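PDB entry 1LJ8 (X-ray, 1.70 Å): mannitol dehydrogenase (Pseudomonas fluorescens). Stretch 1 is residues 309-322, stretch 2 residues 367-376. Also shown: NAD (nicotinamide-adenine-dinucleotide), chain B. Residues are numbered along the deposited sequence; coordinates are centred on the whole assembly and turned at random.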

ATOM      1  N   LEU A 309     -17.076   4.724   7.734  1.00 13.17           N
ATOM      2  CA  LEU A 309     -18.278   5.538   7.849  1.00 12.57           C
ATOM      3  C   LEU A 309     -18.934   5.699   6.480  1.00 12.78           C
ATOM      4  O   LEU A 309     -20.164   5.643   6.372  1.00 13.61           O
ATOM      5  CB  LEU A 309     -17.932   6.942   8.368  1.00 13.16           C
ATOM      6  CG  LEU A 309     -17.491   6.928   9.830  1.00 15.26           C
ATOM      7  CD1 LEU A 309     -16.880   8.320  10.152  1.00 14.86           C
ATOM      8  CD2 LEU A 309     -18.699   6.649  10.740  1.00 12.95           C
ATOM      9  N   GLY A 310     -18.124   5.893   5.435  1.00 11.00           N
ATOM     10  CA  GLY A 310     -18.665   6.085   4.089  1.00 12.80           C
ATOM     11  C   GLY A 310     -19.356   4.836   3.575  1.00 13.56           C
ATOM     12  O   GLY A 310     -20.433   4.916   2.981  1.00 14.62           O
ATOM     13  N   PHE A 311     -18.752   3.684   3.825  1.00 14.70           N
ATOM     14  CA  PHE A 311     -19.354   2.429   3.356  1.00 15.52           C
ATOM     15  C   PHE A 311     -20.691   2.206   4.088  1.00 16.78           C
ATOM     16  O   PHE A 311     -21.687   1.783   3.492  1.00 15.25           O
ATOM     17  CB  PHE A 311     -18.424   1.252   3.643  1.00 15.02           C
ATOM     18  CG  PHE A 311     -18.424   0.215   2.552  1.00 17.35           C
ATOM     19  CD1 PHE A 311     -17.646   0.409   1.411  1.00 16.91           C
ATOM     20  CD2 PHE A 311     -19.207  -0.931   2.662  1.00 16.77           C
ATOM     21  CE1 PHE A 311     -17.654  -0.554   0.362  1.00 18.84           C
ATOM     22  CE2 PHE A 311     -19.226  -1.916   1.624  1.00 18.90           C
ATOM     23  CZ  PHE A 311     -18.447  -1.716   0.478  1.00 18.49           C
ATOM     24  N   LEU A 312     -20.701   2.473   5.387  1.00 14.53           N
ATOM     25  CA  LEU A 312     -21.932   2.330   6.184  1.00 14.83           C
ATOM     26  C   LEU A 312     -23.026   3.254   5.674  1.00 15.19           C
ATOM     27  O   LEU A 312     -24.188   2.844   5.584  1.00 16.72           O
ATOM     28  CB  LEU A 312     -21.644   2.676   7.660  1.00 11.62           C
ATOM     29  CG  LEU A 312     -20.918   1.560   8.405  1.00 12.08           C
ATOM     30  CD1 LEU A 312     -20.417   2.163   9.728  1.00 14.72           C
ATOM     31  CD2 LEU A 312     -21.826   0.312   8.680  1.00 14.92           C
ATOM     32  N   LYS A 313     -22.663   4.482   5.337  1.00 15.14           N
ATOM     33  CA  LYS A 313     -23.626   5.456   4.842  1.00 17.51           C
ATOM     34  C   LYS A 313     -24.166   5.026   3.471  1.00 18.91           C
ATOM     35  O   LYS A 313     -25.257   5.460   3.054  1.00 19.26           O
ATOM     36  CB  LYS A 313     -22.973   6.825   4.764  1.00 18.01           C
ATOM     37  CG  LYS A 313     -23.886   7.947   4.294  1.00 19.54           C
ATOM     38  CD  LYS A 313     -25.155   8.106   5.196  1.00 17.68           C
ATOM     39  CE  LYS A 313     -26.093   9.174   4.606  1.00 18.97           C
ATOM     40  NZ  LYS A 313     -27.315   9.363   5.483  1.00 15.70           N
ATOM     41  N   GLY A 314     -23.434   4.140   2.799  1.00 18.74           N
ATOM     42  CA  GLY A 314     -23.872   3.682   1.484  1.00 18.98           C
ATOM     43  C   GLY A 314     -23.011   4.237   0.351  1.00 20.61           C
ATOM     44  O   GLY A 314     -23.246   3.899  -0.830  1.00 23.36           O
ATOM     45  N   TYR A 315     -22.029   5.079   0.653  1.00 18.67           N
ATOM     46  CA  TYR A 315     -21.169   5.603  -0.422  1.00 19.41           C
ATOM     47  C   TYR A 315     -20.274   4.466  -0.878  1.00 18.62           C
ATOM     48  O   TYR A 315     -20.054   3.489  -0.123  1.00 18.22           O
ATOM     49  CB  TYR A 315     -20.294   6.752   0.074  1.00 20.59           C
ATOM     50  CG  TYR A 315     -21.063   7.961   0.543  1.00 20.63           C
ATOM     51  CD1 TYR A 315     -20.675   8.659   1.685  1.00 20.66           C
ATOM     52  CD2 TYR A 315     -22.151   8.439  -0.183  1.00 22.56           C
ATOM     53  CE1 TYR A 315     -21.355   9.808   2.095  1.00 20.13           C
ATOM     54  CE2 TYR A 315     -22.846   9.589   0.216  1.00 22.55           C
ATOM     55  CZ  TYR A 315     -22.447  10.260   1.355  1.00 23.11           C
ATOM     56  OH  TYR A 315     -23.189  11.345   1.777  1.00 22.45           O
ATOM     57  N   ARG A 316     -19.774   4.564  -2.115  1.00 17.89           N
ATOM     58  CA  ARG A 316     -18.881   3.505  -2.620  1.00 16.74           C
ATOM     59  C   ARG A 316     -17.577   4.046  -3.211  1.00 14.53           C
ATOM     60  O   ARG A 316     -16.672   3.268  -3.531  1.00 15.22           O
ATOM     61  CB  ARG A 316     -19.627   2.614  -3.644  1.00 18.42           C
ATOM     62  CG  ARG A 316     -20.639   1.628  -2.986  1.00 20.53           C
ATOM     63  CD  ARG A 316     -19.984   0.651  -2.017  1.00 21.63           C
ATOM     64  NE  ARG A 316     -20.895  -0.348  -1.402  1.00 24.80           N
ATOM     65  CZ  ARG A 316     -21.570  -0.186  -0.259  1.00 25.57           C
ATOM     66  NH1 ARG A 316     -21.470   0.946   0.431  1.00 22.75           N
ATOM     67  NH2 ARG A 316     -22.304  -1.187   0.224  1.00 25.75           N
ATOM     68  N   PHE A 317     -17.468   5.364  -3.376  1.00 15.74           N
ATOM     69  CA  PHE A 317     -16.229   5.974  -3.896  1.00 15.49           C
ATOM     70  C   PHE A 317     -15.744   7.064  -2.988  1.00 16.33           C
ATOM     71  O   PHE A 317     -16.552   7.711  -2.299  1.00 16.07           O
ATOM     72  CB  PHE A 317     -16.446   6.582  -5.285  1.00 17.53           C
ATOM     73  CG  PHE A 317     -16.833   5.561  -6.281  1.00 20.41           C
ATOM     74  CD1 PHE A 317     -18.186   5.255  -6.495  1.00 22.20           C
ATOM     75  CD2 PHE A 317     -15.854   4.838  -6.955  1.00 22.24           C
ATOM     76  CE1 PHE A 317     -18.559   4.245  -7.373  1.00 23.88           C
ATOM     77  CE2 PHE A 317     -16.210   3.823  -7.834  1.00 22.61           C
ATOM     78  CZ  PHE A 317     -17.565   3.523  -8.047  1.00 22.96           C
ATOM     79  N   VAL A 318     -14.436   7.280  -2.992  1.00 14.50           N
ATOM     80  CA  VAL A 318     -13.850   8.314  -2.155  1.00 15.08           C
ATOM     81  C   VAL A 318     -14.403   9.709  -2.489  1.00 15.45           C
ATOM     82  O   VAL A 318     -14.697  10.484  -1.572  1.00 15.74           O
ATOM     83  CB  VAL A 318     -12.295   8.324  -2.297  1.00 12.92           C
ATOM     84  CG1 VAL A 318     -11.691   9.471  -1.497  1.00 13.49           C
ATOM     85  CG2 VAL A 318     -11.750   6.965  -1.768  1.00 11.68           C
ATOM     86  N   HIS A 319     -14.587  10.023  -3.769  1.00 15.34           N
ATOM     87  CA  HIS A 319     -15.088  11.361  -4.097  1.00 17.70           C
ATOM     88  C   HIS A 319     -16.491  11.614  -3.587  1.00 17.72           C
ATOM     89  O   HIS A 319     -16.849  12.772  -3.364  1.00 17.55           O
ATOM     90  CB  HIS A 319     -15.038  11.655  -5.610  1.00 16.15           C
ATOM     91  CG  HIS A 319     -15.928  10.780  -6.440  1.00 19.95           C
ATOM     92  ND1 HIS A 319     -15.535   9.544  -6.920  1.00 19.95           N
ATOM     93  CD2 HIS A 319     -17.168  11.000  -6.944  1.00 20.51           C
ATOM     94  CE1 HIS A 319     -16.491   9.043  -7.685  1.00 21.56           C
ATOM     95  NE2 HIS A 319     -17.491   9.910  -7.719  1.00 20.86           N
ATOM     96  N   GLU A 320     -17.270  10.551  -3.392  1.00 16.95           N
ATOM     97  CA  GLU A 320     -18.644  10.699  -2.864  1.00 18.80           C
ATOM     98  C   GLU A 320     -18.585  11.192  -1.437  1.00 19.99           C
ATOM     99  O   GLU A 320     -19.398  12.028  -1.048  1.00 19.45           O
ATOM    100  CB  GLU A 320     -19.391   9.391  -2.892  1.00 17.93           C
ATOM    101  CG  GLU A 320     -19.706   9.014  -4.330  1.00 21.30           C
ATOM    102  CD  GLU A 320     -20.352   7.690  -4.463  1.00 20.61           C
ATOM    103  OE1 GLU A 320     -20.235   6.834  -3.567  1.00 20.92           O
ATOM    104  OE2 GLU A 320     -20.979   7.475  -5.522  1.00 25.80           O
ATOM    105  N   THR A 321     -17.644  10.670  -0.646  1.00 17.64           N
ATOM    106  CA  THR A 321     -17.527  11.166   0.723  1.00 17.76           C
ATOM    107  C   THR A 321     -17.088  12.625   0.697  1.00 19.26           C
ATOM    108  O   THR A 321     -17.494  13.410   1.551  1.00 20.03           O
ATOM    109  CB  THR A 321     -16.495  10.374   1.592  1.00 17.17           C
ATOM    110  OG1 THR A 321     -15.141  10.634   1.134  1.00 15.93           O
ATOM    111  CG2 THR A 321     -16.837   8.876   1.572  1.00 16.77           C
HETATM  112  N   MSE A 322     -16.290  13.025  -0.297  1.00 18.03           N
HETATM  113  CA  MSE A 322     -15.853  14.400  -0.350  1.00 18.88           C
HETATM  114  C   MSE A 322     -16.976  15.322  -0.816  1.00 18.88           C
HETATM  115  O   MSE A 322     -16.826  16.554  -0.673  1.00 21.06           O
HETATM  116  CB  MSE A 322     -14.635  14.573  -1.268  1.00 17.35           C
HETATM  117  CG  MSE A 322     -13.383  13.883  -0.759  1.00 18.61           C
HETATM  118 SE   MSE A 322     -12.706  14.651   0.965  1.00 29.07          SE
HETATM  119  CE  MSE A 322     -13.542  13.501   2.024  1.00 20.60           C
ATOM    120  N   ILE A 367     -11.361   9.916 -11.018  1.00 17.99           N
ATOM    121  CA  ILE A 367     -10.595   8.715 -10.628  1.00 18.47           C
ATOM    122  C   ILE A 367     -11.442   7.559 -10.120  1.00 17.05           C
ATOM    123  O   ILE A 367     -11.097   6.384 -10.306  1.00 18.02           O
ATOM    124  CB  ILE A 367      -9.483   9.118  -9.597  1.00 18.16           C
ATOM    125  CG1 ILE A 367      -8.404   8.016  -9.404  1.00 19.34           C
ATOM    126  CG2 ILE A 367     -10.149   9.453  -8.272  1.00 17.34           C
ATOM    127  CD1 ILE A 367      -7.700   7.573 -10.687  1.00 19.08           C
ATOM    128  N   ALA A 368     -12.542   7.854  -9.453  1.00 17.40           N
ATOM    129  CA  ALA A 368     -13.419   6.805  -8.965  1.00 15.72           C
ATOM    130  C   ALA A 368     -12.695   5.711  -8.141  1.00 15.84           C
ATOM    131  O   ALA A 368     -12.748   4.507  -8.426  1.00 17.12           O
ATOM    132  CB  ALA A 368     -14.207   6.180 -10.160  1.00 17.43           C
ATOM    133  N   ASP A 369     -12.045   6.156  -7.076  1.00 14.89           N
ATOM    134  CA  ASP A 369     -11.337   5.247  -6.185  1.00 13.09           C
ATOM    135  C   ASP A 369     -12.342   4.593  -5.246  1.00 13.29           C
ATOM    136  O   ASP A 369     -13.172   5.252  -4.609  1.00 13.73           O
ATOM    137  CB  ASP A 369     -10.264   6.033  -5.416  1.00 12.77           C
ATOM    138  CG  ASP A 369      -9.359   5.116  -4.603  1.00 14.39           C
ATOM    139  OD1 ASP A 369      -9.363   3.920  -4.930  1.00 13.04           O
ATOM    140  OD2 ASP A 369      -8.674   5.600  -3.668  1.00 13.10           O
ATOM    141  N   GLN A 370     -12.281   3.285  -5.163  1.00 13.22           N
ATOM    142  CA  GLN A 370     -13.273   2.525  -4.420  1.00 14.96           C
ATOM    143  C   GLN A 370     -13.160   2.444  -2.916  1.00 14.99           C
ATOM    144  O   GLN A 370     -12.104   2.100  -2.411  1.00 11.94           O
ATOM    145  CB  GLN A 370     -13.302   1.082  -4.942  1.00 16.29           C
ATOM    146  CG  GLN A 370     -13.387   0.989  -6.464  1.00 15.52           C
ATOM    147  CD  GLN A 370     -12.005   0.843  -7.123  1.00 16.08           C
ATOM    148  OE1 GLN A 370     -10.964   0.925  -6.470  1.00 14.06           O
ATOM    149  NE2 GLN A 370     -12.015   0.614  -8.449  1.00 16.64           N
ATOM    150  N   LEU A 371     -14.247   2.743  -2.198  1.00 12.44           N
ATOM    151  CA  LEU A 371     -14.198   2.581  -0.772  1.00 12.36           C
ATOM    152  C   LEU A 371     -13.932   1.104  -0.441  1.00 11.93           C
ATOM    153  O   LEU A 371     -13.312   0.806   0.583  1.00 13.23           O
ATOM    154  CB  LEU A 371     -15.501   3.077  -0.069  1.00 12.90           C
ATOM    155  CG  LEU A 371     -15.725   4.600  -0.173  1.00 11.84           C
ATOM    156  CD1 LEU A 371     -16.918   4.959   0.749  1.00 11.70           C
ATOM    157  CD2 LEU A 371     -14.425   5.392   0.222  1.00 12.37           C
ATOM    158  N   GLU A 372     -14.336   0.164  -1.298  1.00 12.23           N
ATOM    159  CA  GLU A 372     -14.024  -1.231  -0.985  1.00 12.44           C
ATOM    160  C   GLU A 372     -12.493  -1.460  -0.929  1.00 13.80           C
ATOM    161  O   GLU A 372     -12.008  -2.269  -0.130  1.00 14.07           O
ATOM    162  CB  GLU A 372     -14.621  -2.172  -2.017  1.00 14.76           C
ATOM    163  CG  GLU A 372     -14.457  -3.620  -1.558  1.00 17.98           C
ATOM    164  CD  GLU A 372     -15.347  -4.616  -2.297  1.00 22.43           C
ATOM    165  OE1 GLU A 372     -16.512  -4.290  -2.621  1.00 23.89           O
ATOM    166  OE2 GLU A 372     -14.875  -5.746  -2.523  1.00 22.28           O
ATOM    167  N   ARG A 373     -11.761  -0.733  -1.783  1.00 11.85           N
ATOM    168  CA  ARG A 373     -10.303  -0.824  -1.782  1.00 11.17           C
ATOM    169  C   ARG A 373      -9.783  -0.161  -0.514  1.00 10.69           C
ATOM    170  O   ARG A 373      -8.986  -0.729   0.213  1.00 11.60           O
ATOM    171  CB  ARG A 373      -9.700  -0.077  -2.992  1.00 11.15           C
ATOM    172  CG  ARG A 373      -8.179  -0.195  -3.082  1.00 12.56           C
ATOM    173  CD  ARG A 373      -7.594   0.732  -4.171  1.00 11.65           C
ATOM    174  NE  ARG A 373      -7.603   2.111  -3.700  1.00 13.31           N
ATOM    175  CZ  ARG A 373      -6.720   2.589  -2.824  1.00 13.05           C
ATOM    176  NH1 ARG A 373      -5.753   1.808  -2.306  1.00 12.49           N
ATOM    177  NH2 ARG A 373      -6.790   3.870  -2.477  1.00 15.00           N
ATOM    178  N   VAL A 374     -10.215   1.069  -0.278  1.00 11.43           N
ATOM    179  CA  VAL A 374      -9.734   1.789   0.912  1.00 11.86           C
ATOM    180  C   VAL A 374     -10.082   1.074   2.233  1.00 12.21           C
ATOM    181  O   VAL A 374      -9.299   1.094   3.217  1.00 12.88           O
ATOM    182  CB  VAL A 374     -10.267   3.259   0.900  1.00 11.92           C
ATOM    183  CG1 VAL A 374      -9.674   4.039   2.146  1.00 11.83           C
ATOM    184  CG2 VAL A 374      -9.760   3.974  -0.396  1.00 12.01           C
ATOM    185  N   CYS A 375     -11.229   0.381   2.262  1.00 13.76           N
ATOM    186  CA  CYS A 375     -11.649  -0.350   3.466  1.00 12.90           C
ATOM    187  C   CYS A 375     -10.864  -1.627   3.639  1.00 12.76           C
ATOM    188  O   CYS A 375     -10.777  -2.160   4.722  1.00 11.39           O
ATOM    189  CB  CYS A 375     -13.111  -0.852   3.360  1.00 12.62           C
ATOM    190  SG  CYS A 375     -14.398   0.351   3.371  1.00 14.35           S
ATOM    191  N   SER A 376     -10.355  -2.168   2.537  1.00 13.59           N
ATOM    192  CA  SER A 376      -9.726  -3.476   2.646  1.00 14.27           C
ATOM    193  C   SER A 376      -8.565  -3.601   3.616  1.00 14.88           C
ATOM    194  O   SER A 376      -7.753  -2.680   3.782  1.00 13.50           O
ATOM    195  CB  SER A 376      -9.288  -3.984   1.249  1.00 16.91           C
ATOM    196  OG  SER A 376      -8.066  -3.389   0.828  1.00 20.57           O
TER
HETATM  197  PA  NAD B1500      -3.162  -4.845  -5.186  1.00 13.45           P
HETATM  198  O1A NAD B1500      -4.236  -5.499  -4.484  1.00 14.98           O
HETATM  199  O2A NAD B1500      -3.268  -4.402  -6.606  1.00 12.44           O
HETATM  200  O5B NAD B1500      -1.848  -5.751  -5.152  1.00 14.96           O
HETATM  201  C5B NAD B1500      -1.339  -6.238  -3.872  1.00 16.33           C
HETATM  202  C4B NAD B1500      -0.195  -7.153  -4.356  1.00 17.10           C
HETATM  203  O4B NAD B1500       0.464  -7.688  -3.134  1.00 17.37           O
HETATM  204  C3B NAD B1500      -0.631  -8.468  -5.095  1.00 16.09           C
HETATM  205  O3B NAD B1500       0.386  -8.731  -6.078  1.00 16.04           O
HETATM  206  C2B NAD B1500      -0.672  -9.505  -3.963  1.00 18.74           C
HETATM  207  O2B NAD B1500      -0.552 -10.844  -4.427  1.00 20.22           O
HETATM  208  C1B NAD B1500       0.557  -9.107  -3.169  1.00 16.89           C
HETATM  209  N9A NAD B1500       0.592  -9.566  -1.816  1.00 16.81           N
HETATM  210  C8A NAD B1500      -0.351  -9.515  -0.809  1.00 16.37           C
HETATM  211  N7A NAD B1500       0.092 -10.018   0.321  1.00 16.65           N
HETATM  212  C5A NAD B1500       1.388 -10.414   0.028  1.00 16.72           C
HETATM  213  C6A NAD B1500       2.343 -11.002   0.866  1.00 15.10           C
HETATM  214  N6A NAD B1500       2.179 -11.287   2.159  1.00 17.97           N
HETATM  215  N1A NAD B1500       3.576 -11.322   0.316  1.00 15.92           N
HETATM  216  C2A NAD B1500       3.864 -11.060  -1.023  1.00 17.07           C
HETATM  217  N3A NAD B1500       2.940 -10.457  -1.868  1.00 18.60           N
HETATM  218  C4A NAD B1500       1.707 -10.158  -1.280  1.00 17.29           C
HETATM  219  O3  NAD B1500      -2.751  -3.611  -4.276  1.00 12.18           O
HETATM  220  PN  NAD B1500      -2.048  -2.211  -4.634  1.00 12.57           P
HETATM  221  O1N NAD B1500      -3.086  -1.204  -4.874  1.00 13.89           O
HETATM  222  O2N NAD B1500      -1.086  -2.470  -5.709  1.00 13.14           O
HETATM  223  O5D NAD B1500      -1.360  -1.819  -3.270  1.00 11.96           O
HETATM  224  C5D NAD B1500      -0.288  -2.637  -2.822  1.00 11.80           C
HETATM  225  C4D NAD B1500       0.402  -1.856  -1.791  1.00 12.93           C
HETATM  226  O4D NAD B1500       1.123  -0.714  -2.298  1.00 12.22           O
HETATM  227  C3D NAD B1500      -0.438  -1.312  -0.579  1.00 13.01           C
HETATM  228  O3D NAD B1500      -0.758  -2.331   0.361  1.00 11.71           O
HETATM  229  C2D NAD B1500       0.402  -0.160  -0.062  1.00 11.01           C
HETATM  230  O2D NAD B1500       1.346  -0.599   0.906  1.00 10.34           O
HETATM  231  C1D NAD B1500       1.084   0.383  -1.343  1.00 12.25           C
HETATM  232  N1N NAD B1500       0.429   1.569  -1.927  1.00 11.57           N
HETATM  233  C2N NAD B1500      -0.781   1.554  -2.645  1.00 10.99           C
HETATM  234  C3N NAD B1500      -1.306   2.757  -3.043  1.00 13.12           C
HETATM  235  C7N NAD B1500      -2.649   2.760  -3.798  1.00 13.05           C
HETATM  236  O7N NAD B1500      -3.198   3.859  -3.962  1.00 10.18           O
HETATM  237  N7N NAD B1500      -3.224   1.638  -4.179  1.00 10.98           N
HETATM  238  C4N NAD B1500      -0.636   4.033  -2.712  1.00 13.42           C
HETATM  239  C5N NAD B1500       0.607   3.988  -2.012  1.00 12.27           C
HETATM  240  C6N NAD B1500       1.170   2.747  -1.599  1.00 10.18           C
HETATM  241  O   HOH W   1     -16.498   0.501  -3.232  1.00 13.58           O
HETATM  242  O   HOH W   2     -13.093   8.597  -5.872  1.00 14.90           O

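Two loop segments, each leading into a helix, join through a single backbone bridge, and the leucine that follows in stretch 2 plugs an apolar pocket in stretch 1. Phe317 and Gln370, both N-cap residues, face each other with their CA atoms 4.6 Å apart. Two hydrogen bonds flank them: Leu371 N donates to Arg316 O (2.8 Å) and Val318 N to Asp369 O (2.9 Å), so amides at the start of each helix, which lack partners within their own helix, are satisfied across the contact. Water 1 extends the bridge, donating to Arg316 O and accepting from Glu372 N; water 2 accepts from the backbone N of both His319 and Asp369. Leu371, the most heavily covered residue, inserts its side chain among Gly310, Phe311, Val318 and Thr321. Gly310 leaves room for it: a CB there would lie 2.9 Å from Leu371 CD1, a clash. Val318 CG2 packs against Leu371 CD2 (3.7 Å) and Val374 CG2 (3.8 Å). The edge of the Phe311 ring meets Leu371, with Phe311 CD1 3.7 Å from Leu371 CB, while Cys375 SG approaches obliquely, 3.8 Å from Phe311 CD1. At the other end, Phe317 CD2 rests 3.8 Å from Ala368 CB. Within stretch 2, Asp369 holds Arg373 in a salt bridge (Asp369 OD1 to Arg373 NE, 2.8 Å).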